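Long-range contacts in maternal effect protein oskar (Drosophila melanogaster, PDB 5A4A), which induces formation of the germ plasm and germline, its OSK domain, related in fold to SGNH hydrolases, serving to bind RNA: residues P26-D31 against L56-L61; I99-R104 against R140-I145; I118-P124 against L152-H158. All coordinates share one frame; numbering follows the deposited sequence.

Contact 1 (P26-D31 against L56-L61)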
loop_
_atom_site.group_PDB
_atom_site.type_symbol
_atom_site.label_atom_id
_atom_site.label_comp_id
_atom_site.label_asym_id
_atom_site.label_seq_id
_atom_site.Cartn_x
_atom_site.Cartn_y
_atom_site.Cartn_z
ATOM N N PRO A 26 -9.706 -7.696 0.305
ATOM C CA PRO A 26 -8.585 -7.543 -0.632
ATOM C C PRO A 26 -7.614 -6.484 -0.109
ATOM O O PRO A 26 -8.051 -5.525 0.528
ATOM C CB PRO A 26 -9.264 -7.030 -1.911
ATOM C CG PRO A 26 -10.698 -7.488 -1.796
ATOM C CD PRO A 26 -11.005 -7.382 -0.317
ATOM N N LEU A 27 -6.325 -6.688 -0.348
ATOM C CA LEU A 27 -5.289 -5.728 0.009
ATOM C C LEU A 27 -4.837 -5.011 -1.236
ATOM O O LEU A 27 -4.531 -5.651 -2.246
ATOM C CB LEU A 27 -4.081 -6.446 0.597
ATOM C CG LEU A 27 -4.261 -7.072 1.968
ATOM C CD1 LEU A 27 -3.051 -7.927 2.287
ATOM C CD2 LEU A 27 -4.426 -5.969 3.003
ATOM N N MET A 28 -4.754 -3.687 -1.163
ATOM C CA MET A 28 -4.176 -2.928 -2.271
ATOM C C MET A 28 -2.966 -2.155 -1.780
ATOM O O MET A 28 -3.039 -1.466 -0.777
ATOM C CB MET A 28 -5.194 -1.964 -2.880
ATOM C CG MET A 28 -4.596 -1.134 -4.018
ATOM S SD MET A 28 -5.836 -0.378 -5.086
ATOM C CE MET A 28 -6.536 0.889 -4.023
ATOM N N GLY A 29 -1.846 -2.274 -2.471
ATOM C CA GLY A 29 -0.652 -1.596 -2.002
ATOM C C GLY A 29 0.535 -1.884 -2.891
ATOM O O GLY A 29 0.372 -2.395 -3.980
ATOM N N ASP A 30 1.721 -1.548 -2.398
ATOM C CA ASP A 30 2.968 -1.716 -3.150
ATOM C C ASP A 30 3.812 -2.865 -2.574
ATOM O O ASP A 30 3.262 -3.786 -1.977
ATOM C CB ASP A 30 3.721 -0.375 -3.193
ATOM C CG ASP A 30 3.932 0.224 -1.817
ATOM O OD1 ASP A 30 4.308 -0.524 -0.889
ATOM O OD2 ASP A 30 3.726 1.450 -1.653
ATOM N N ASP A 31 5.139 -2.836 -2.748
ATOM C CA ASP A 31 5.976 -3.922 -2.227
ATOM C C ASP A 31 5.838 -4.188 -0.742
ATOM O O ASP A 31 6.022 -5.323 -0.319
ATOM C CB ASP A 31 7.460 -3.700 -2.514
ATOM C CG ASP A 31 7.850 -4.104 -3.916
ATOM O OD1 ASP A 31 7.939 -5.331 -4.185
ATOM O OD2 ASP A 31 8.083 -3.191 -4.737
ATOM N N LEU A 56 -4.261 -6.859 -5.875
ATOM C CA LEU A 56 -4.097 -5.411 -5.946
ATOM C C LEU A 56 -2.822 -4.917 -5.252
ATOM O O LEU A 56 -2.623 -3.713 -5.097
ATOM C CB LEU A 56 -5.339 -4.710 -5.364
ATOM C CG LEU A 56 -6.667 -5.150 -5.988
ATOM C CD1 LEU A 56 -7.844 -4.471 -5.278
ATOM C CD2 LEU A 56 -6.707 -4.844 -7.475
ATOM N N CYS A 57 -1.957 -5.841 -4.839
ATOM C CA CYS A 57 -0.625 -5.482 -4.356
ATOM C C CYS A 57 0.388 -5.632 -5.477
ATOM O O CYS A 57 0.644 -6.739 -5.927
ATOM C CB CYS A 57 -0.206 -6.373 -3.176
ATOM S SG CYS A 57 -1.132 -5.988 -1.658
ATOM N N VAL A 58 0.961 -4.514 -5.918
ATOM C CA VAL A 58 1.852 -4.496 -7.079
ATOM C C VAL A 58 3.140 -3.737 -6.758
ATOM O O VAL A 58 3.088 -2.615 -6.250
ATOM C CB VAL A 58 1.162 -3.781 -8.276
ATOM C CG1 VAL A 58 2.055 -3.813 -9.529
ATOM C CG2 VAL A 58 -0.230 -4.391 -8.567
ATOM N N SER A 59 4.295 -4.331 -7.064
ATOM C CA SER A 59 5.555 -3.615 -6.914
ATOM C C SER A 59 5.539 -2.322 -7.733
ATOM O O SER A 59 5.194 -2.331 -8.915
ATOM C CB SER A 59 6.735 -4.486 -7.368
ATOM O OG SER A 59 7.950 -3.756 -7.247
ATOM N N GLY A 60 5.901 -1.212 -7.096
ATOM C CA GLY A 60 5.942 0.069 -7.781
ATOM C C GLY A 60 4.597 0.752 -7.974
ATOM O O GLY A 60 4.505 1.724 -8.733
ATOM N N LEU A 61 3.555 0.268 -7.298
ATOM C CA LEU A 61 2.223 0.865 -7.442
ATOM C C LEU A 61 2.157 2.243 -6.783
ATOM O O LEU A 61 2.288 2.372 -5.569
ATOM C CB LEU A 61 1.137 -0.040 -6.842
ATOM C CG LEU A 61 -0.307 0.239 -7.285
ATOM C CD1 LEU A 61 -0.528 -0.174 -8.753
ATOM C CD2 LEU A 61 -1.309 -0.448 -6.367
HETATM O O HOH W 1 -5.496 -7.887 -3.531
HETATM O O HOH W 2 2.702 3.493 -3.104
HETATM O O HOH W 3 6.753 -0.971 -4.383
#
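The carboxylate of D31 is met by S59 on the syn side of OD2: S59 OG donates a 2.6 Å hydrogen bond to D31 OD2 from 19° out of the carboxylate plane, and S59 CB lies 3.5 Å from D31 OD1. In the SGNH hydrolase fold a Gly-Asp-Ser motif follows the first parallel strand, and G29, D30 and D31 probably take its place, with an aspartate where the enzymes carry the nucleophilic serine. S59 OG is also bonded to the backbone N of G182. The D31 carboxylate stands beside its own backbone N (chi1 -81°), which lets one water accept from D31 N and G60 N while donating to OD2.

Between the parallel strands the two direct backbone hydrogen bonds both belong to G29. Its N donates to L56 O at 3.1 Å from above that carbonyl plane, and its O accepts from V58 N at 2.9 Å. On one face of the sheet M28 CB packs 3.7 Å from L56 CB, under A66 of helix 63-71. On the other, C57 SG lies 3.7 Å from L27 CB, and M33 of helix 31-40 covers both side chains. D30 OD1 caps that helix at F32 N, while a second water donates to D30 OD2 and, 2.7 Å away, to L61 O.

Contact 2 (I99-R104 against R140-I145). With SO4 (sulfate ion), chain G.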
loop_
_atom_site.group_PDB
_atom_site.type_symbol
_atom_site.label_atom_id
_atom_site.label_comp_id
_atom_site.label_asym_id
_atom_site.label_seq_id
_atom_site.Cartn_x
_atom_site.Cartn_y
_atom_site.Cartn_z
ATOM N N ILE A 99 0.750 14.406 -4.792
ATOM C CA ILE A 99 0.411 13.198 -4.046
ATOM C C ILE A 99 -0.970 13.329 -3.392
ATOM O O ILE A 99 -1.798 12.417 -3.460
ATOM C CB ILE A 99 1.491 12.902 -2.976
ATOM C CG1 ILE A 99 2.814 12.536 -3.659
ATOM C CG2 ILE A 99 1.054 11.792 -2.040
ATOM C CD1 ILE A 99 3.977 12.312 -2.698
ATOM N N GLU A 100 -1.213 14.469 -2.760
ATOM C CA GLU A 100 -2.494 14.717 -2.108
ATOM C C GLU A 100 -3.617 14.830 -3.138
ATOM O O GLU A 100 -4.704 14.279 -2.954
ATOM C CB GLU A 100 -2.396 15.962 -1.222
ATOM C CG GLU A 100 -1.502 15.713 -0.014
ATOM C CD GLU A 100 -1.199 16.955 0.793
ATOM O OE1 GLU A 100 -1.519 18.065 0.327
ATOM O OE2 GLU A 100 -0.630 16.811 1.898
ATOM N N HIS A 101 -3.343 15.540 -4.226
ATOM C CA HIS A 101 -4.293 15.638 -5.338
ATOM C C HIS A 101 -4.687 14.256 -5.877
ATOM O O HIS A 101 -5.871 13.962 -6.074
ATOM C CB HIS A 101 -3.692 16.492 -6.453
ATOM C CG HIS A 101 -4.484 16.480 -7.721
ATOM N ND1 HIS A 101 -5.649 17.201 -7.879
ATOM C CD2 HIS A 101 -4.287 15.828 -8.891
ATOM C CE1 HIS A 101 -6.129 16.999 -9.092
ATOM N NE2 HIS A 101 -5.320 16.171 -9.727
ATOM N N ASP A 102 -3.690 13.411 -6.124
ATOM C CA ASP A 102 -3.935 12.063 -6.640
ATOM C C ASP A 102 -4.718 11.212 -5.644
ATOM O O ASP A 102 -5.634 10.478 -6.021
ATOM C CB ASP A 102 -2.607 11.364 -6.975
ATOM C CG ASP A 102 -1.879 12.007 -8.141
ATOM O OD1 ASP A 102 -2.480 12.852 -8.838
ATOM O OD2 ASP A 102 -0.697 11.658 -8.369
ATOM N N PHE A 103 -4.359 11.312 -4.368
ATOM C CA PHE A 103 -5.034 10.538 -3.336
ATOM C C PHE A 103 -6.513 10.949 -3.217
ATOM O O PHE A 103 -7.395 10.100 -3.085
ATOM C CB PHE A 103 -4.307 10.673 -1.992
ATOM C CG PHE A 103 -4.838 9.749 -0.930
ATOM C CD1 PHE A 103 -4.432 8.430 -0.889
ATOM C CD2 PHE A 103 -5.758 10.200 0.009
ATOM C CE1 PHE A 103 -4.916 7.567 0.071
ATOM C CE2 PHE A 103 -6.253 9.341 0.978
ATOM C CZ PHE A 103 -5.835 8.024 1.007
ATOM N N ARG A 104 -6.787 12.248 -3.294
ATOM C CA ARG A 104 -8.167 12.728 -3.244
ATOM C C ARG A 104 -8.969 12.134 -4.407
ATOM O O ARG A 104 -10.112 11.712 -4.238
ATOM C CB ARG A 104 -8.188 14.261 -3.257
ATOM C CG ARG A 104 -9.551 14.891 -3.371
ATOM C CD ARG A 104 -9.425 16.413 -3.370
ATOM N NE ARG A 104 -9.245 16.956 -2.025
ATOM C CZ ARG A 104 -8.095 17.403 -1.525
ATOM N NH1 ARG A 104 -6.983 17.379 -2.254
ATOM N NH2 ARG A 104 -8.060 17.880 -0.288
ATOM N N ARG A 140 3.397 14.664 6.704
ATOM C CA ARG A 140 2.296 15.464 6.169
ATOM C C ARG A 140 1.275 14.636 5.396
ATOM O O ARG A 140 0.075 14.866 5.501
ATOM C CB ARG A 140 2.825 16.607 5.302
ATOM C CG ARG A 140 3.627 17.599 6.115
ATOM C CD ARG A 140 4.162 18.765 5.296
ATOM N NE ARG A 140 4.933 19.615 6.191
ATOM C CZ ARG A 140 4.430 20.614 6.914
ATOM N NH1 ARG A 140 3.149 20.968 6.810
ATOM N NH2 ARG A 140 5.235 21.293 7.709
ATOM N N PHE A 141 1.748 13.676 4.615
ATOM C CA PHE A 141 0.813 12.846 3.864
ATOM C C PHE A 141 -0.064 12.021 4.803
ATOM O O PHE A 141 -1.274 11.860 4.564
ATOM C CB PHE A 141 1.542 11.947 2.867
ATOM C CG PHE A 141 0.617 11.083 2.051
ATOM C CD1 PHE A 141 -0.369 11.653 1.259
ATOM C CD2 PHE A 141 0.727 9.701 2.088
ATOM C CE1 PHE A 141 -1.229 10.859 0.512
ATOM C CE2 PHE A 141 -0.128 8.897 1.342
ATOM C CZ PHE A 141 -1.103 9.476 0.551
ATOM N N ASN A 142 0.536 11.519 5.882
ATOM C CA ASN A 142 -0.213 10.742 6.856
ATOM C C ASN A 142 -1.272 11.594 7.533
ATOM O O ASN A 142 -2.385 11.121 7.768
ATOM C CB ASN A 142 0.699 10.095 7.904
ATOM C CG ASN A 142 1.389 8.848 7.385
ATOM O OD1 ASN A 142 1.076 8.369 6.306
ATOM N ND2 ASN A 142 2.312 8.305 8.170
ATOM N N LYS A 143 -0.936 12.851 7.830
ATOM C CA LYS A 143 -1.930 13.777 8.384
ATOM C C LYS A 143 -3.045 14.031 7.370
ATOM O O LYS A 143 -4.223 14.141 7.748
ATOM C CB LYS A 143 -1.284 15.103 8.804
ATOM C CG LYS A 143 -0.582 15.047 10.143
ATOM C CD LYS A 143 -0.040 16.416 10.554
ATOM C CE LYS A 143 -1.150 17.362 10.974
ATOM N NZ LYS A 143 -0.603 18.704 11.334
ATOM N N PHE A 144 -2.673 14.120 6.091
ATOM C CA PHE A 144 -3.637 14.322 5.011
ATOM C C PHE A 144 -4.591 13.136 4.907
ATOM O O PHE A 144 -5.797 13.331 4.747
ATOM C CB PHE A 144 -2.946 14.578 3.662
ATOM C CG PHE A 144 -3.907 14.822 2.513
ATOM C CD1 PHE A 144 -4.480 16.070 2.318
ATOM C CD2 PHE A 144 -4.228 13.803 1.632
ATOM C CE1 PHE A 144 -5.360 16.296 1.274
ATOM C CE2 PHE A 144 -5.108 14.018 0.583
ATOM C CZ PHE A 144 -5.672 15.267 0.401
ATOM N N ILE A 145 -4.065 11.914 5.005
ATOM C CA ILE A 145 -4.944 10.738 4.976
ATOM C C ILE A 145 -6.002 10.853 6.078
ATOM O O ILE A 145 -7.200 10.642 5.846
ATOM C CB ILE A 145 -4.162 9.417 5.142
ATOM C CG1 ILE A 145 -3.300 9.143 3.902
ATOM C CG2 ILE A 145 -5.126 8.241 5.386
ATOM C CD1 ILE A 145 -2.281 8.034 4.088
HETATM S S SO4 G . -5.596 13.568 -13.125
HETATM O O1 SO4 G . -4.962 13.299 -14.416
HETATM O O2 SO4 G . -6.903 12.912 -13.100
HETATM O O3 SO4 G . -4.742 13.046 -12.058
HETATM O O4 SO4 G . -5.771 15.005 -12.928
#
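An acidic side chain lies flat on an aromatic ring: E100 spreads over one face of F144, its CG 3.7 Å from the ring centroid and its carboxylate plane only 15° from that of the ring. With CG beside the backbone N (chi1 -69°) and the chain extended beyond it, the carboxylate runs back along the ring toward its root, where E100 OE2 is 3.7 Å from F144 CB. R104 comes to the same ring at its edge, R104 NH2 lying 3.5 Å from F144 CE1. The guanidinium is turned steeply to the ring, so F144 points its rim at the guanidinium face rather than stacking with it; the charge itself is paired with E148.

Deeper in, F141 and F103 form a T-shaped pair, the edge of F141 against the face of F103 with centroids 5.4 Å apart. I99 CG2 makes a CH-pi contact over a face of F141, and I145 CG1 sits 4.0 Å from F103 CZ, over the F103 face. F103 CD2 lies 3.9 Å from F144 CE2, the two side chains passing in opposite senses. With F144 cut back to an alanine, E100 and R104 would probably lose the surface they pack on, and a gap would open beside F103.

These large side chains bridge helix axes 10.8 Å apart that cross at -27°, with no hydrogen bond between the two segments. I63 of helix 63-71 touches both I99 and F141, I99 also reaches helix 87-91, and F141 rests on L122, just past the end of strand 116-120.

Contact 3 (I118-P124 against L152-H158)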
loop_
_atom_site.group_PDB
_atom_site.type_symbol
_atom_site.label_atom_id
_atom_site.label_comp_id
_atom_site.label_asym_id
_atom_site.label_seq_id
_atom_site.Cartn_x
_atom_site.Cartn_y
_atom_site.Cartn_z
ATOM N N ILE A 118 -10.610 1.063 3.199
ATOM C CA ILE A 118 -10.147 1.078 4.583
ATOM C C ILE A 118 -8.683 1.480 4.517
ATOM O O ILE A 118 -7.861 0.767 3.931
ATOM C CB ILE A 118 -10.313 -0.306 5.255
ATOM C CG1 ILE A 118 -11.805 -0.646 5.411
ATOM C CG2 ILE A 118 -9.624 -0.324 6.622
ATOM C CD1 ILE A 118 -12.081 -2.104 5.791
ATOM N N LEU A 119 -8.356 2.651 5.054
ATOM C CA LEU A 119 -7.019 3.208 4.854
ATOM C C LEU A 119 -6.045 2.781 5.947
ATOM O O LEU A 119 -6.412 2.691 7.113
ATOM C CB LEU A 119 -7.051 4.745 4.776
ATOM C CG LEU A 119 -7.820 5.381 3.611
ATOM C CD1 LEU A 119 -7.464 4.694 2.316
ATOM C CD2 LEU A 119 -9.323 5.347 3.842
ATOM N N THR A 120 -4.809 2.488 5.556
ATOM C CA THR A 120 -3.708 2.479 6.519
ATOM C C THR A 120 -2.830 3.668 6.134
ATOM O O THR A 120 -2.729 4.010 4.950
ATOM C CB THR A 120 -2.873 1.184 6.466
ATOM O OG1 THR A 120 -2.394 0.991 5.136
ATOM C CG2 THR A 120 -3.710 -0.053 6.874
ATOM N N ASN A 121 -2.194 4.301 7.108
ATOM C CA ASN A 121 -1.230 5.335 6.768
ATOM C C ASN A 121 0.128 4.698 6.410
ATOM O O ASN A 121 0.246 3.471 6.347
ATOM C CB ASN A 121 -1.128 6.429 7.848
ATOM C CG ASN A 121 -0.614 5.914 9.188
ATOM O OD1 ASN A 121 -0.201 4.765 9.318
ATOM N ND2 ASN A 121 -0.639 6.780 10.193
ATOM N N LEU A 122 1.140 5.515 6.167
ATOM C CA LEU A 122 2.413 4.960 5.689
ATOM C C LEU A 122 3.368 4.660 6.832
ATOM O O LEU A 122 3.594 5.497 7.697
ATOM C CB LEU A 122 3.092 5.914 4.715
ATOM C CG LEU A 122 2.271 6.331 3.499
ATOM C CD1 LEU A 122 3.150 7.092 2.507
ATOM C CD2 LEU A 122 1.662 5.089 2.847
ATOM N N ALA A 123 3.934 3.460 6.819
ATOM C CA ALA A 123 5.043 3.131 7.709
ATOM C C ALA A 123 6.242 4.020 7.387
ATOM O O ALA A 123 6.399 4.476 6.255
ATOM C CB ALA A 123 5.424 1.645 7.557
ATOM N N PRO A 124 7.094 4.277 8.388
ATOM C CA PRO A 124 8.340 4.994 8.106
ATOM C C PRO A 124 9.155 4.205 7.077
ATOM O O PRO A 124 9.101 2.976 7.076
ATOM C CB PRO A 124 9.059 4.994 9.459
ATOM C CG PRO A 124 8.440 3.844 10.223
ATOM C CD PRO A 124 7.012 3.824 9.788
ATOM N N LEU A 152 -13.997 7.785 6.809
ATOM C CA LEU A 152 -13.613 6.411 6.534
ATOM C C LEU A 152 -12.742 5.873 7.654
ATOM O O LEU A 152 -12.179 6.639 8.444
ATOM C CB LEU A 152 -12.866 6.331 5.191
ATOM C CG LEU A 152 -13.693 6.797 3.977
ATOM C CD1 LEU A 152 -12.811 6.964 2.731
ATOM C CD2 LEU A 152 -14.819 5.811 3.708
ATOM N N LYS A 153 -12.613 4.556 7.717
ATOM C CA LYS A 153 -11.720 3.956 8.695
ATOM C C LYS A 153 -10.258 4.235 8.322
ATOM O O LYS A 153 -9.817 3.932 7.205
ATOM C CB LYS A 153 -11.984 2.457 8.800
ATOM C CG LYS A 153 -11.137 1.751 9.843
ATOM C CD LYS A 153 -11.541 2.154 11.261
ATOM C CE LYS A 153 -10.777 1.294 12.270
ATOM N NZ LYS A 153 -11.227 1.562 13.670
ATOM N N VAL A 154 -9.519 4.818 9.263
ATOM C CA VAL A 154 -8.105 5.110 9.066
ATOM C C VAL A 154 -7.279 4.440 10.153
ATOM O O VAL A 154 -7.477 4.684 11.338
ATOM C CB VAL A 154 -7.832 6.625 9.073
ATOM C CG1 VAL A 154 -6.326 6.881 8.992
ATOM C CG2 VAL A 154 -8.575 7.301 7.917
ATOM N N ILE A 155 -6.353 3.582 9.734
ATOM C CA ILE A 155 -5.541 2.809 10.659
ATOM C C ILE A 155 -4.113 3.334 10.694
ATOM O O ILE A 155 -3.427 3.369 9.670
ATOM C CB ILE A 155 -5.542 1.327 10.240
ATOM C CG1 ILE A 155 -6.987 0.819 10.205
ATOM C CG2 ILE A 155 -4.659 0.487 11.164
ATOM C CD1 ILE A 155 -7.140 -0.577 9.621
ATOM N N ASP A 156 -3.664 3.728 11.881
ATOM C CA ASP A 156 -2.310 4.241 12.048
ATOM C C ASP A 156 -1.330 3.083 12.268
ATOM O O ASP A 156 -1.199 2.567 13.384
ATOM C CB ASP A 156 -2.288 5.257 13.204
ATOM C CG ASP A 156 -0.876 5.628 13.663
ATOM O OD1 ASP A 156 0.101 5.481 12.896
ATOM O OD2 ASP A 156 -0.751 6.079 14.817
ATOM N N ILE A 157 -0.649 2.668 11.200
ATOM C CA ILE A 157 0.417 1.670 11.331
ATOM C C ILE A 157 1.789 2.302 11.556
ATOM O O ILE A 157 2.738 1.617 11.956
ATOM C CB ILE A 157 0.506 0.702 10.108
ATOM C CG1 ILE A 157 0.838 1.461 8.819
ATOM C CG2 ILE A 157 -0.788 -0.102 9.957
ATOM C CD1 ILE A 157 1.318 0.539 7.665
ATOM N N HIS A 158 1.900 3.594 11.255
ATOM C CA HIS A 158 3.158 4.322 11.413
ATOM C C HIS A 158 3.683 4.243 12.851
ATOM O O HIS A 158 4.857 3.971 13.078
ATOM C CB HIS A 158 2.985 5.789 10.994
ATOM C CG HIS A 158 4.264 6.565 10.971
ATOM N ND1 HIS A 158 4.722 7.284 12.059
ATOM C CD2 HIS A 158 5.186 6.743 9.992
ATOM C CE1 HIS A 158 5.868 7.860 11.752
ATOM N NE2 HIS A 158 6.174 7.550 10.504
#
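N121 binds three consecutive residues of the opposing segment through its side-chain amide. Its OD1 accepts from I157 N at 2.9 Å and from H158 N at 3.1 Å, the two donors arriving from opposite faces of the amide plane. ND2 donates to D156 OD1 over 3.1 Å; the carboxylate oxygen lies close to the amide plane, whereas the amide meets it from well above the carboxylate plane. With CG between backbone N and carbonyl carbon (chi1 64°), the N121 side chain is folded across to the loop 156-158, and both ends of its amide are occupied, which should fix its rotation. Next to it, the imidazole of H158 presents an edge to L122 O, 3.1 Å from H158 CD2, and CD of P124 approaches the same carbon.

Upstream the two segments run as neighbouring parallel strands. L119 N donates to K153 O, I155 N to L119 O, and N121 N to I155 O. This is the pairing of strands 116-120 and 154-155 in a beta-alpha-beta crossover, with helix 132-148 making the connection. L119 CD2 meets L152 CB at 3.9 Å, and L119 also rests on I145 of that helix. On the other face I118 CG2 touches I155 CD1, and I155 and I157 pack on helix 192-204, through V201 and through V198 and I202.

A second shell sets these groups in place. N142 of the crossover helix accepts a hydrogen bond from L122 N and touches both N121 and H158. D156 is held through its other oxygen by S159 OG, and T120 OG1 is bonded to V83 O and N84 ND2 of strand 80-84.

In the fold
Contacts 1 and 3 belong to one sheet whose parallel strands run in the order 56-58, 25-29, 80-84, 116-120, 154-155, as in SGNH hydrolases. Strand 80-84 separates them, so their centres are about 15 Å apart and their nearest atoms about 6 Å. Contact 2 joins two helices packed beside that sheet. Its centre lies about 12 Å from that of contact 3, and the two touch directly, N142 OD1 being 2.9 Å from L122 N; from contact 1 it stays about 8 Å away at the nearest atoms. Separate sulfate ions lie about 6 Å from G60 and, through a weak hydrogen bond, at H101 NE2; probably from the crystallisation liquor, they could mark anion-binding surface.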